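Local coordinates for protein R-imine reductase (Streptomyces kanamyceticus, PDB 3ZHB) that probably reduces imines to amines of R configuration, with NADPH as the hydride donor, at residues P21-G26 with P77-C82; A88-L93 with A117-A122; V107-G112 with G134-G139. All coordinates share one frame; numbering follows the deposited sequence.

Interaction 1 of 3, residues P21-G26 with P77-C82. With NAP (NADP nicotinamide-adenine-dinucleotide phosphate), chain E.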
loop_
_atom_site.group_PDB
_atom_site.type_symbol
_atom_site.label_atom_id
_atom_site.label_comp_id
_atom_site.label_asym_id
_atom_site.label_seq_id
_atom_site.Cartn_x
_atom_site.Cartn_y
_atom_site.Cartn_z
ATOM N N PRO A 21 -23.331 27.119 20.689
ATOM C CA PRO A 21 -24.033 25.828 20.837
ATOM C C PRO A 21 -23.961 24.987 19.586
ATOM O O PRO A 21 -24.039 25.549 18.507
ATOM C CB PRO A 21 -25.497 26.231 21.125
ATOM C CG PRO A 21 -25.618 27.670 20.724
ATOM C CD PRO A 21 -24.243 28.282 20.699
ATOM N N VAL A 22 -23.808 23.668 19.732
ATOM C CA VAL A 22 -23.838 22.754 18.588
ATOM C C VAL A 22 -24.693 21.531 18.887
ATOM O O VAL A 22 -24.723 21.043 20.011
ATOM C CB VAL A 22 -22.443 22.326 18.080
ATOM C CG1 VAL A 22 -21.389 23.375 18.405
ATOM C CG2 VAL A 22 -22.029 20.999 18.634
ATOM N N THR A 23 -25.369 21.048 17.861
ATOM C CA THR A 23 -26.206 19.874 17.953
ATOM C C THR A 23 -25.543 18.702 17.235
ATOM O O THR A 23 -24.889 18.888 16.202
ATOM C CB THR A 23 -27.553 20.162 17.297
ATOM O OG1 THR A 23 -28.272 21.082 18.112
ATOM C CG2 THR A 23 -28.358 18.903 17.122
ATOM N N VAL A 24 -25.711 17.502 17.778
ATOM C CA VAL A 24 -25.221 16.274 17.146
ATOM C C VAL A 24 -26.340 15.247 17.016
ATOM O O VAL A 24 -26.905 14.806 17.977
ATOM C CB VAL A 24 -24.100 15.617 17.926
ATOM C CG1 VAL A 24 -23.669 14.324 17.260
ATOM C CG2 VAL A 24 -22.922 16.549 18.042
ATOM N N ILE A 25 -26.625 14.880 15.787
ATOM C CA ILE A 25 -27.646 13.946 15.466
ATOM C C ILE A 25 -26.974 12.663 15.020
ATOM O O ILE A 25 -26.224 12.658 14.040
ATOM C CB ILE A 25 -28.513 14.513 14.353
ATOM C CG1 ILE A 25 -29.378 15.626 14.944
ATOM C CG2 ILE A 25 -29.358 13.421 13.720
ATOM C CD1 ILE A 25 -30.018 16.543 13.922
ATOM N N GLY A 26 -27.279 11.579 15.729
ATOM C CA GLY A 26 -26.691 10.273 15.475
ATOM C C GLY A 26 -25.686 9.969 16.562
ATOM O O GLY A 26 -24.796 10.773 16.773
ATOM N N PRO A 77 -27.294 26.910 16.058
ATOM C CA PRO A 77 -27.039 27.345 14.680
ATOM C C PRO A 77 -26.093 26.402 13.864
ATOM O O PRO A 77 -26.038 26.501 12.632
ATOM C CB PRO A 77 -26.387 28.720 14.886
ATOM C CG PRO A 77 -25.597 28.528 16.123
ATOM C CD PRO A 77 -26.363 27.554 16.992
ATOM N N LEU A 78 -25.364 25.529 14.563
ATOM C CA LEU A 78 -24.500 24.544 13.962
ATOM C C LEU A 78 -25.022 23.166 14.267
ATOM O O LEU A 78 -25.043 22.757 15.422
ATOM C CB LEU A 78 -23.065 24.667 14.503
ATOM C CG LEU A 78 -22.038 23.643 13.997
ATOM C CD1 LEU A 78 -21.923 23.756 12.485
ATOM C CD2 LEU A 78 -20.644 23.835 14.596
ATOM N N VAL A 79 -25.351 22.412 13.215
ATOM C CA VAL A 79 -25.914 21.058 13.331
ATOM C C VAL A 79 -25.073 20.010 12.628
ATOM O O VAL A 79 -24.872 20.084 11.410
ATOM C CB VAL A 79 -27.315 21.033 12.686
ATOM C CG1 VAL A 79 -27.957 19.665 12.838
ATOM C CG2 VAL A 79 -28.193 22.121 13.311
ATOM N N VAL A 80 -24.645 19.010 13.370
ATOM C CA VAL A 80 -23.782 17.984 12.835
ATOM C C VAL A 80 -24.494 16.655 12.802
ATOM O O VAL A 80 -25.152 16.280 13.755
ATOM C CB VAL A 80 -22.554 17.807 13.711
ATOM C CG1 VAL A 80 -21.686 16.665 13.217
ATOM C CG2 VAL A 80 -21.755 19.104 13.750
ATOM N N VAL A 81 -24.326 15.917 11.712
ATOM C CA VAL A 81 -25.055 14.693 11.493
ATOM C C VAL A 81 -24.088 13.599 11.204
ATOM O O VAL A 81 -23.249 13.748 10.340
ATOM C CB VAL A 81 -26.002 14.791 10.282
ATOM C CG1 VAL A 81 -26.816 13.508 10.126
ATOM C CG2 VAL A 81 -26.940 15.962 10.454
ATOM N N CYS A 82 -24.217 12.507 11.938
ATOM C CA CYS A 82 -23.389 11.358 11.722
ATOM C C CYS A 82 -24.187 10.086 11.986
ATOM O O CYS A 82 -24.318 9.650 13.115
ATOM C CB CYS A 82 -22.151 11.410 12.599
ATOM S SG CYS A 82 -20.967 10.160 12.073
HETATM P PA NAP E . -23.061 2.950 13.960
HETATM O O1A NAP E . -22.412 2.450 15.281
HETATM O O2A NAP E . -23.811 2.058 12.980
HETATM O O5B NAP E . -24.037 4.169 14.289
HETATM C C5B NAP E . -24.888 4.370 13.185
HETATM C C4B NAP E . -25.910 5.398 13.517
HETATM O O4B NAP E . -26.847 5.137 12.498
HETATM C C3B NAP E . -26.637 5.221 14.846
HETATM O O3B NAP E . -26.729 6.438 15.603
HETATM C C2B NAP E . -28.011 4.765 14.397
HETATM O O2B NAP E . -29.056 5.083 15.329
HETATM C C1B NAP E . -28.083 5.473 13.074
HETATM N N9A NAP E . -29.069 5.024 12.108
HETATM C C8A NAP E . -28.928 4.038 11.183
HETATM N N7A NAP E . -30.067 3.927 10.432
HETATM C C5A NAP E . -30.889 4.893 10.904
HETATM C C6A NAP E . -32.223 5.340 10.582
HETATM N N6A NAP E . -32.772 4.674 9.589
HETATM N N1A NAP E . -32.821 6.355 11.240
HETATM C C2A NAP E . -32.134 6.969 12.248
HETATM N N3A NAP E . -30.882 6.620 12.637
HETATM C C4A NAP E . -30.239 5.618 11.990
HETATM O O3 NAP E . -21.984 3.612 12.930
HETATM P PN NAP E . -20.948 4.776 13.351
HETATM O O1N NAP E . -19.626 4.068 13.462
HETATM O O2N NAP E . -21.341 5.780 14.459
HETATM O O5D NAP E . -21.208 5.407 11.911
HETATM C C5D NAP E . -21.626 6.758 11.613
HETATM C C4D NAP E . -20.810 7.249 10.405
HETATM O O4D NAP E . -19.436 7.422 10.794
HETATM C C3D NAP E . -20.829 6.213 9.290
HETATM O O3D NAP E . -21.074 6.806 8.037
HETATM C C2D NAP E . -19.469 5.597 9.341
HETATM O O2D NAP E . -19.099 5.124 8.056
HETATM C C1D NAP E . -18.667 6.788 9.796
HETATM N N1N NAP E . -17.347 6.410 10.239
HETATM C C2N NAP E . -17.224 5.534 11.222
HETATM C C3N NAP E . -15.958 5.138 11.647
HETATM C C7N NAP E . -15.829 4.142 12.750
HETATM O O7N NAP E . -14.896 3.351 12.657
HETATM N N7N NAP E . -16.731 4.163 13.747
HETATM C C4N NAP E . -14.825 5.655 11.033
HETATM C C5N NAP E . -14.993 6.561 10.005
HETATM C C6N NAP E . -16.276 6.930 9.630
HETATM P P2B NAP E . -29.628 3.827 16.221
HETATM O O1X NAP E . -29.702 2.602 15.317
HETATM O O2X NAP E . -28.541 3.656 17.225
HETATM O O3X NAP E . -30.909 4.443 16.799
#

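Interaction 2 of 3, residues A88-L93 with A117-A122. With NAP (NADP nicotinamide-adenine-dinucleotide phosphate), chain E.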
loop_
_atom_site.group_PDB
_atom_site.type_symbol
_atom_site.label_atom_id
_atom_site.label_comp_id
_atom_site.label_asym_id
_atom_site.label_seq_id
_atom_site.Cartn_x
_atom_site.Cartn_y
_atom_site.Cartn_z
ATOM N N ALA A 88 -30.334 6.885 5.773
ATOM C CA ALA A 88 -30.701 7.367 7.084
ATOM C C ALA A 88 -30.814 8.879 7.115
ATOM O O ALA A 88 -31.698 9.420 7.777
ATOM C CB ALA A 88 -29.714 6.874 8.141
ATOM N N VAL A 89 -29.899 9.571 6.438
ATOM C CA VAL A 89 -29.906 11.036 6.487
ATOM C C VAL A 89 -31.206 11.539 5.892
ATOM O O VAL A 89 -31.869 12.393 6.475
ATOM C CB VAL A 89 -28.702 11.651 5.744
ATOM C CG1 VAL A 89 -28.848 13.152 5.604
ATOM C CG2 VAL A 89 -27.394 11.317 6.450
ATOM N N HIS A 90 -31.540 11.000 4.730
ATOM C CA HIS A 90 -32.833 11.223 4.084
ATOM C C HIS A 90 -33.971 11.030 5.082
ATOM O O HIS A 90 -34.851 11.898 5.223
ATOM C CB HIS A 90 -33.045 10.247 2.916
ATOM C CG HIS A 90 -32.419 10.688 1.624
ATOM N ND1 HIS A 90 -32.840 11.807 0.944
ATOM C CD2 HIS A 90 -31.422 10.149 0.880
ATOM C CE1 HIS A 90 -32.134 11.935 -0.164
ATOM N NE2 HIS A 90 -31.265 10.945 -0.225
ATOM N N ALA A 91 -33.947 9.892 5.778
ATOM C CA ALA A 91 -35.032 9.549 6.688
ATOM C C ALA A 91 -35.242 10.584 7.813
ATOM O O ALA A 91 -36.371 10.868 8.186
ATOM C CB ALA A 91 -34.807 8.178 7.261
ATOM N N LEU A 92 -34.161 11.155 8.320
ATOM C CA LEU A 92 -34.256 12.068 9.431
ATOM C C LEU A 92 -34.447 13.485 9.007
ATOM O O LEU A 92 -34.967 14.262 9.773
ATOM C CB LEU A 92 -32.979 12.014 10.248
ATOM C CG LEU A 92 -32.603 10.663 10.821
ATOM C CD1 LEU A 92 -31.298 10.761 11.600
ATOM C CD2 LEU A 92 -33.754 10.203 11.707
ATOM N N LEU A 93 -33.979 13.873 7.822
ATOM C CA LEU A 93 -33.959 15.308 7.452
ATOM C C LEU A 93 -35.024 15.714 6.462
ATOM O O LEU A 93 -35.480 16.836 6.478
ATOM C CB LEU A 93 -32.597 15.685 6.869
ATOM C CG LEU A 93 -31.398 15.542 7.809
ATOM C CD1 LEU A 93 -30.190 16.244 7.220
ATOM C CD2 LEU A 93 -31.726 16.098 9.202
ATOM N N ALA A 117 -23.505 13.535 -1.703
ATOM C CA ALA A 117 -23.111 14.790 -1.092
ATOM C C ALA A 117 -23.644 15.980 -1.900
ATOM O O ALA A 117 -24.232 16.948 -1.361
ATOM C CB ALA A 117 -21.598 14.873 -1.004
ATOM N N ARG A 118 -23.448 15.908 -3.203
ATOM C CA ARG A 118 -23.884 16.978 -4.058
ATOM C C ARG A 118 -25.427 17.127 -4.003
ATOM O O ARG A 118 -25.929 18.261 -4.087
ATOM C CB ARG A 118 -23.332 16.783 -5.492
ATOM C CG ARG A 118 -21.811 16.937 -5.553
ATOM C CD ARG A 118 -21.191 16.725 -6.938
ATOM N NE ARG A 118 -19.759 16.947 -6.914
ATOM C CZ ARG A 118 -18.827 16.087 -7.373
ATOM N NH1 ARG A 118 -19.099 14.907 -7.951
ATOM N NH2 ARG A 118 -17.546 16.439 -7.286
ATOM N N GLU A 119 -26.147 16.003 -3.843
ATOM C CA GLU A 119 -27.605 16.034 -3.668
ATOM C C GLU A 119 -28.069 16.776 -2.392
ATOM O O GLU A 119 -28.908 17.690 -2.459
ATOM C CB GLU A 119 -28.197 14.642 -3.612
ATOM C CG GLU A 119 -29.732 14.621 -3.697
ATOM C CD GLU A 119 -30.444 14.854 -2.353
ATOM O OE1 GLU A 119 -29.955 14.351 -1.302
ATOM O OE2 GLU A 119 -31.503 15.540 -2.383
ATOM N N ARG A 120 -27.490 16.411 -1.262
ATOM C CA ARG A 120 -27.782 17.113 -0.040
ATOM C C ARG A 120 -27.427 18.589 -0.159
ATOM O O ARG A 120 -28.085 19.430 0.454
ATOM C CB ARG A 120 -27.009 16.503 1.151
ATOM C CG ARG A 120 -27.492 15.146 1.608
ATOM C CD ARG A 120 -28.855 15.214 2.298
ATOM N NE ARG A 120 -29.976 15.057 1.386
ATOM C CZ ARG A 120 -31.239 15.174 1.739
ATOM N NH1 ARG A 120 -31.537 15.474 2.979
ATOM N NH2 ARG A 120 -32.201 15.039 0.844
ATOM N N ALA A 121 -26.335 18.920 -0.861
ATOM C CA ALA A 121 -25.974 20.337 -0.970
ATOM C C ALA A 121 -27.081 21.086 -1.695
ATOM O O ALA A 121 -27.556 22.087 -1.236
ATOM C CB ALA A 121 -24.640 20.514 -1.645
ATOM N N ALA A 122 -27.561 20.547 -2.787
ATOM C CA ALA A 122 -28.707 21.153 -3.457
ATOM C C ALA A 122 -29.912 21.265 -2.489
ATOM O O ALA A 122 -30.590 22.285 -2.442
ATOM C CB ALA A 122 -29.074 20.350 -4.729
HETATM P PA NAP E . -23.061 2.950 13.960
HETATM O O1A NAP E . -22.412 2.450 15.281
HETATM O O2A NAP E . -23.811 2.058 12.980
HETATM O O5B NAP E . -24.037 4.169 14.289
HETATM C C5B NAP E . -24.888 4.370 13.185
HETATM C C4B NAP E . -25.910 5.398 13.517
HETATM O O4B NAP E . -26.847 5.137 12.498
HETATM C C3B NAP E . -26.637 5.221 14.846
HETATM O O3B NAP E . -26.729 6.438 15.603
HETATM C C2B NAP E . -28.011 4.765 14.397
HETATM O O2B NAP E . -29.056 5.083 15.329
HETATM C C1B NAP E . -28.083 5.473 13.074
HETATM N N9A NAP E . -29.069 5.024 12.108
HETATM C C8A NAP E . -28.928 4.038 11.183
HETATM N N7A NAP E . -30.067 3.927 10.432
HETATM C C5A NAP E . -30.889 4.893 10.904
HETATM C C6A NAP E . -32.223 5.340 10.582
HETATM N N6A NAP E . -32.772 4.674 9.589
HETATM N N1A NAP E . -32.821 6.355 11.240
HETATM C C2A NAP E . -32.134 6.969 12.248
HETATM N N3A NAP E . -30.882 6.620 12.637
HETATM C C4A NAP E . -30.239 5.618 11.990
HETATM O O3 NAP E . -21.984 3.612 12.930
HETATM P PN NAP E . -20.948 4.776 13.351
HETATM O O1N NAP E . -19.626 4.068 13.462
HETATM O O2N NAP E . -21.341 5.780 14.459
HETATM O O5D NAP E . -21.208 5.407 11.911
HETATM C C5D NAP E . -21.626 6.758 11.613
HETATM C C4D NAP E . -20.810 7.249 10.405
HETATM O O4D NAP E . -19.436 7.422 10.794
HETATM C C3D NAP E . -20.829 6.213 9.290
HETATM O O3D NAP E . -21.074 6.806 8.037
HETATM C C2D NAP E . -19.469 5.597 9.341
HETATM O O2D NAP E . -19.099 5.124 8.056
HETATM C C1D NAP E . -18.667 6.788 9.796
HETATM N N1N NAP E . -17.347 6.410 10.239
HETATM C C2N NAP E . -17.224 5.534 11.222
HETATM C C3N NAP E . -15.958 5.138 11.647
HETATM C C7N NAP E . -15.829 4.142 12.750
HETATM O O7N NAP E . -14.896 3.351 12.657
HETATM N N7N NAP E . -16.731 4.163 13.747
HETATM C C4N NAP E . -14.825 5.655 11.033
HETATM C C5N NAP E . -14.993 6.561 10.005
HETATM C C6N NAP E . -16.276 6.930 9.630
HETATM P P2B NAP E . -29.628 3.827 16.221
HETATM O O1X NAP E . -29.702 2.602 15.317
HETATM O O2X NAP E . -28.541 3.656 17.225
HETATM O O3X NAP E . -30.909 4.443 16.799
#

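Interaction 3 of 3, residues V107-G112 with G134-G139. With NAP (NADP nicotinamide-adenine-dinucleotide phosphate), chain E.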
loop_
_atom_site.group_PDB
_atom_site.type_symbol
_atom_site.label_atom_id
_atom_site.label_comp_id
_atom_site.label_asym_id
_atom_site.label_seq_id
_atom_site.Cartn_x
_atom_site.Cartn_y
_atom_site.Cartn_z
ATOM N N VAL A 107 -23.623 20.300 8.882
ATOM C CA VAL A 107 -22.401 19.563 8.582
ATOM C C VAL A 107 -22.682 18.063 8.644
ATOM O O VAL A 107 -22.918 17.492 9.703
ATOM C CB VAL A 107 -21.292 19.922 9.593
ATOM C CG1 VAL A 107 -20.007 19.189 9.276
ATOM C CG2 VAL A 107 -21.062 21.405 9.571
ATOM N N ASN A 108 -22.588 17.409 7.512
ATOM C CA ASN A 108 -22.915 16.006 7.421
ATOM C C ASN A 108 -21.647 15.206 7.331
ATOM O O ASN A 108 -21.000 15.196 6.303
ATOM C CB ASN A 108 -23.770 15.799 6.190
ATOM C CG ASN A 108 -24.269 14.384 6.038
ATOM O OD1 ASN A 108 -24.102 13.508 6.909
ATOM N ND2 ASN A 108 -24.907 14.148 4.901
ATOM N N LEU A 109 -21.313 14.504 8.403
ATOM C CA LEU A 109 -20.094 13.704 8.457
ATOM C C LEU A 109 -20.363 12.224 8.245
ATOM O O LEU A 109 -19.533 11.355 8.557
ATOM C CB LEU A 109 -19.408 13.928 9.796
ATOM C CG LEU A 109 -18.998 15.367 10.042
ATOM C CD1 LEU A 109 -18.358 15.425 11.411
ATOM C CD2 LEU A 109 -18.064 15.907 8.977
ATOM N N THR A 110 -21.551 11.919 7.742
ATOM C CA THR A 110 -21.847 10.575 7.255
ATOM C C THR A 110 -21.045 10.262 6.009
ATOM O O THR A 110 -20.840 11.123 5.109
ATOM C CB THR A 110 -23.347 10.466 6.937
ATOM O OG1 THR A 110 -24.088 10.853 8.083
ATOM C CG2 THR A 110 -23.724 9.066 6.555
ATOM N N SER A 111 -20.609 9.036 5.949
ATOM C CA SER A 111 -19.917 8.511 4.767
ATOM C C SER A 111 -20.853 8.239 3.624
ATOM O O SER A 111 -21.919 7.689 3.827
ATOM C CB SER A 111 -19.185 7.183 5.086
ATOM O OG SER A 111 -18.361 7.282 6.250
ATOM N N GLY A 112 -20.449 8.596 2.416
ATOM C CA GLY A 112 -21.249 8.319 1.231
ATOM C C GLY A 112 -20.562 8.678 -0.064
ATOM O O GLY A 112 -19.385 8.915 -0.058
ATOM N N GLY A 134 -18.809 16.274 4.779
ATOM C CA GLY A 134 -17.554 15.733 5.280
ATOM C C GLY A 134 -17.465 14.209 5.307
ATOM O O GLY A 134 -18.454 13.440 4.920
ATOM N N ALA A 135 -16.270 13.804 5.730
ATOM C CA ALA A 135 -15.911 12.429 5.933
ATOM C C ALA A 135 -14.891 12.320 7.090
ATOM O O ALA A 135 -13.955 13.131 7.160
ATOM C CB ALA A 135 -15.320 11.882 4.645
ATOM N N ILE A 136 -15.068 11.328 7.983
ATOM C CA ILE A 136 -14.122 11.054 9.095
ATOM C C ILE A 136 -13.158 9.950 8.676
ATOM O O ILE A 136 -13.600 8.898 8.258
ATOM C CB ILE A 136 -14.807 10.483 10.332
ATOM C CG1 ILE A 136 -16.121 11.148 10.689
ATOM C CG2 ILE A 136 -13.852 10.495 11.485
ATOM C CD1 ILE A 136 -16.033 12.574 11.061
ATOM N N LEU A 137 -11.852 10.158 8.791
ATOM C CA LEU A 137 -10.876 9.131 8.365
ATOM C C LEU A 137 -10.058 8.666 9.572
ATOM O O LEU A 137 -8.846 8.686 9.576
ATOM C CB LEU A 137 -9.984 9.689 7.259
ATOM C CG LEU A 137 -10.505 9.699 5.820
ATOM C CD1 LEU A 137 -11.788 10.500 5.703
ATOM C CD2 LEU A 137 -9.448 10.276 4.906
ATOM N N ALA A 138 -10.738 8.300 10.632
ATOM C CA ALA A 138 -10.069 7.928 11.851
ATOM C C ALA A 138 -11.137 7.285 12.663
ATOM O O ALA A 138 -12.308 7.456 12.355
ATOM C CB ALA A 138 -9.517 9.148 12.581
ATOM N N GLY A 139 -10.751 6.567 13.707
ATOM C CA GLY A 139 -11.722 5.885 14.546
ATOM C C GLY A 139 -12.215 6.803 15.649
ATOM O O GLY A 139 -11.648 7.872 15.847
HETATM P PA NAP E . -23.061 2.950 13.960
HETATM O O1A NAP E . -22.412 2.450 15.281
HETATM O O2A NAP E . -23.811 2.058 12.980
HETATM O O5B NAP E . -24.037 4.169 14.289
HETATM C C5B NAP E . -24.888 4.370 13.185
HETATM C C4B NAP E . -25.910 5.398 13.517
HETATM O O4B NAP E . -26.847 5.137 12.498
HETATM C C3B NAP E . -26.637 5.221 14.846
HETATM O O3B NAP E . -26.729 6.438 15.603
HETATM C C2B NAP E . -28.011 4.765 14.397
HETATM O O2B NAP E . -29.056 5.083 15.329
HETATM C C1B NAP E . -28.083 5.473 13.074
HETATM N N9A NAP E . -29.069 5.024 12.108
HETATM C C8A NAP E . -28.928 4.038 11.183
HETATM N N7A NAP E . -30.067 3.927 10.432
HETATM C C5A NAP E . -30.889 4.893 10.904
HETATM C C6A NAP E . -32.223 5.340 10.582
HETATM N N6A NAP E . -32.772 4.674 9.589
HETATM N N1A NAP E . -32.821 6.355 11.240
HETATM C C2A NAP E . -32.134 6.969 12.248
HETATM N N3A NAP E . -30.882 6.620 12.637
HETATM C C4A NAP E . -30.239 5.618 11.990
HETATM O O3 NAP E . -21.984 3.612 12.930
HETATM P PN NAP E . -20.948 4.776 13.351
HETATM O O1N NAP E . -19.626 4.068 13.462
HETATM O O2N NAP E . -21.341 5.780 14.459
HETATM O O5D NAP E . -21.208 5.407 11.911
HETATM C C5D NAP E . -21.626 6.758 11.613
HETATM C C4D NAP E . -20.810 7.249 10.405
HETATM O O4D NAP E . -19.436 7.422 10.794
HETATM C C3D NAP E . -20.829 6.213 9.290
HETATM O O3D NAP E . -21.074 6.806 8.037
HETATM C C2D NAP E . -19.469 5.597 9.341
HETATM O O2D NAP E . -19.099 5.124 8.056
HETATM C C1D NAP E . -18.667 6.788 9.796
HETATM N N1N NAP E . -17.347 6.410 10.239
HETATM C C2N NAP E . -17.224 5.534 11.222
HETATM C C3N NAP E . -15.958 5.138 11.647
HETATM C C7N NAP E . -15.829 4.142 12.750
HETATM O O7N NAP E . -14.896 3.351 12.657
HETATM N N7N NAP E . -16.731 4.163 13.747
HETATM C C4N NAP E . -14.825 5.655 11.033
HETATM C C5N NAP E . -14.993 6.561 10.005
HETATM C C6N NAP E . -16.276 6.930 9.630
HETATM P P2B NAP E . -29.628 3.827 16.221
HETATM O O1X NAP E . -29.702 2.602 15.317
HETATM O O2X NAP E . -28.541 3.656 17.225
HETATM O O3X NAP E . -30.909 4.443 16.799
HETATM O O HOH W 1 -17.484 9.922 7.598
#

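Interaction 1 of 3, residues P21-G26 with P77-C82
Thr-23 and Val-79, Val-24 and Val-80, and Ile-25 and Val-81 pair across two parallel strands whose short axes diverge by 20°. Four backbone hydrogen bonds join them. Leu-78 O receives Thr-23 N at 3.0 Å, Thr-23 O receives Val-80 N at 2.8 Å, Val-80 O receives Ile-25 N, and Ile-25 O receives Cys-82 N at 2.9 Å. Thr-23, Ile-25 and Val-80 thus use both their N-H and their C=O, the alternation expected of parallel strands.

Apolar packing follows on both faces of the sheet, and branched side chains suit these buried positions. Val-22 and Leu-78 lie side by side, CG1 to CD2 at 3.9 Å, with Phe-38 of helix 29-40 against Val-22. On the other face the long arm of Ile-25, extended at chi2 (164°), runs back toward the start of its own strand, where CD1 meets Val-79 CG1 at 3.9 Å. Thr-23 is the polar member here, and its buried OG1 is satisfied by Ser-76 OG and Ala-72 O. Before the strands Pro-21 and Pro-77 meet at about a right angle.

At the C-terminal ends, Cys-82 SG lies beside the nicotinamide ribose of NADP. Gly-26 takes a positive phi (106°) at which a side chain would press on the preceding carbonyl, favouring glycine, and probably opens a GxGxxG motif. Central parallel strands ending at the dinucleotide are the hallmark of the Rossmann fold.

Interaction 2 of 3, residues A88-L93 with A117-A122
His-90 and Arg-120, two groups that can both be cationic, meet directly: ND1 of the imidazole sits over one face of the guanidinium, 3.3 Å from NH2, at an angle too poor for a hydrogen bond, with the ring and guanidinium planes 62° apart. The pair spans two nearly parallel helices of the Rossmann domain, packed on the same face of the sheet, with axes 12.3 Å apart. At that separation long side chains have to do the bridging, and arginine has the length. Its chain bends at chi2 (-71°) and chi3 (90°), which turns the guanidinium back beside Glu-119.

Acidic neighbours probably make the meeting tolerable. Arg-120 NE forms a salt bridge with Glu-119 OE1 at 2.8 Å, the oxygen lying in the guanidinium plane, while the same oxygen comes near His-90 CE1. Asp-94 takes His-90 ND1 on OD2 and Arg-120 NH2 on OD1. Trp-123 adds a cation-pi contact to the arginine.

Apolar atoms close the contact: Leu-93 CB comes to the guanidinium edge, and the aliphatic part of Arg-120 puts its CD 3.9 Å from Val-89 CG1.

Interaction 3 of 3, residues V107-G112 with G134-G139
Leu-109 and Ile-136 cross at about a right angle, their CD1 methyls 3.7 Å apart. The other methyl of the leucine, CD2, lies over the backbone of Gly-134, 3.7 Å from its CA. Glycine suits that place, because a side chain there would run into this methyl. With CG anti to its carbonyl carbon (chi1 -61°), Leu-109 turns its branches toward Ile-136 and Gly-134, among Leu-34, Val-80 and Leu-152. Cut back to an alanine here, the side chain would lose both methyls, which would probably open a gap over Gly-134 and leave Ile-136 CD1 without its leucine partner.

Polar groups fix the backbone around this apolar crossing. Gly-134 N donates to Asn-108 O at 2.9 Å, the direct hydrogen bond between the segments. Past it the chains separate, and a water takes over, accepting from Ile-136 N, donating to Leu-109 O and bonding Ser-111 OG. The carboxamide of Asn-108 shapes the turn: OD1 accepts from Thr-110 N, which sits above the carbonyl plane, forming an Asx turn, and from Thr-110 OG1 within that plane. Its ND2 is bonded to Tyr-131 OH.

The turn delivers Ser-111 to NADP. Its N donates to O3D of the nicotinamide ribose at 3.1 Å, and its OG bonds O2D at 2.9 Å. Ile-136 CB packs on the nicotinamide ring, 3.9 Å from C5N. Strand 105-108, helix 114-126 and strand 130-136 form a beta-alpha-beta unit, and loops leaving its strand ends to hold the nicotinamide riboside are characteristic of Rossmann dehydrogenases.

All three contacts belong to one cofactor-binding domain. Interactions 1 and 3 share its sheet: Val-79 O and Val-81 O probably accept from Val-107 N and Leu-109 N, joining the buried strands. Interaction 2 joins helices lying against that sheet; its Arg-120 is buried, while His-90 and Glu-119 are partly exposed. Val-89 CG2 packs on Thr-110 OG1 of interaction 3, while Leu-92 CD1 meets Ile-25 CG2 of interaction 1. The chemistry goes from regular strand pairing in interaction 1, to charge pairs in interaction 2, to an apolar crossing, an Asx turn and a bridging water in interaction 3. Around NADP, Ala-88 and Leu-92 touch the adenine, whereas 107-112 and 134-139 serve the nicotinamide end.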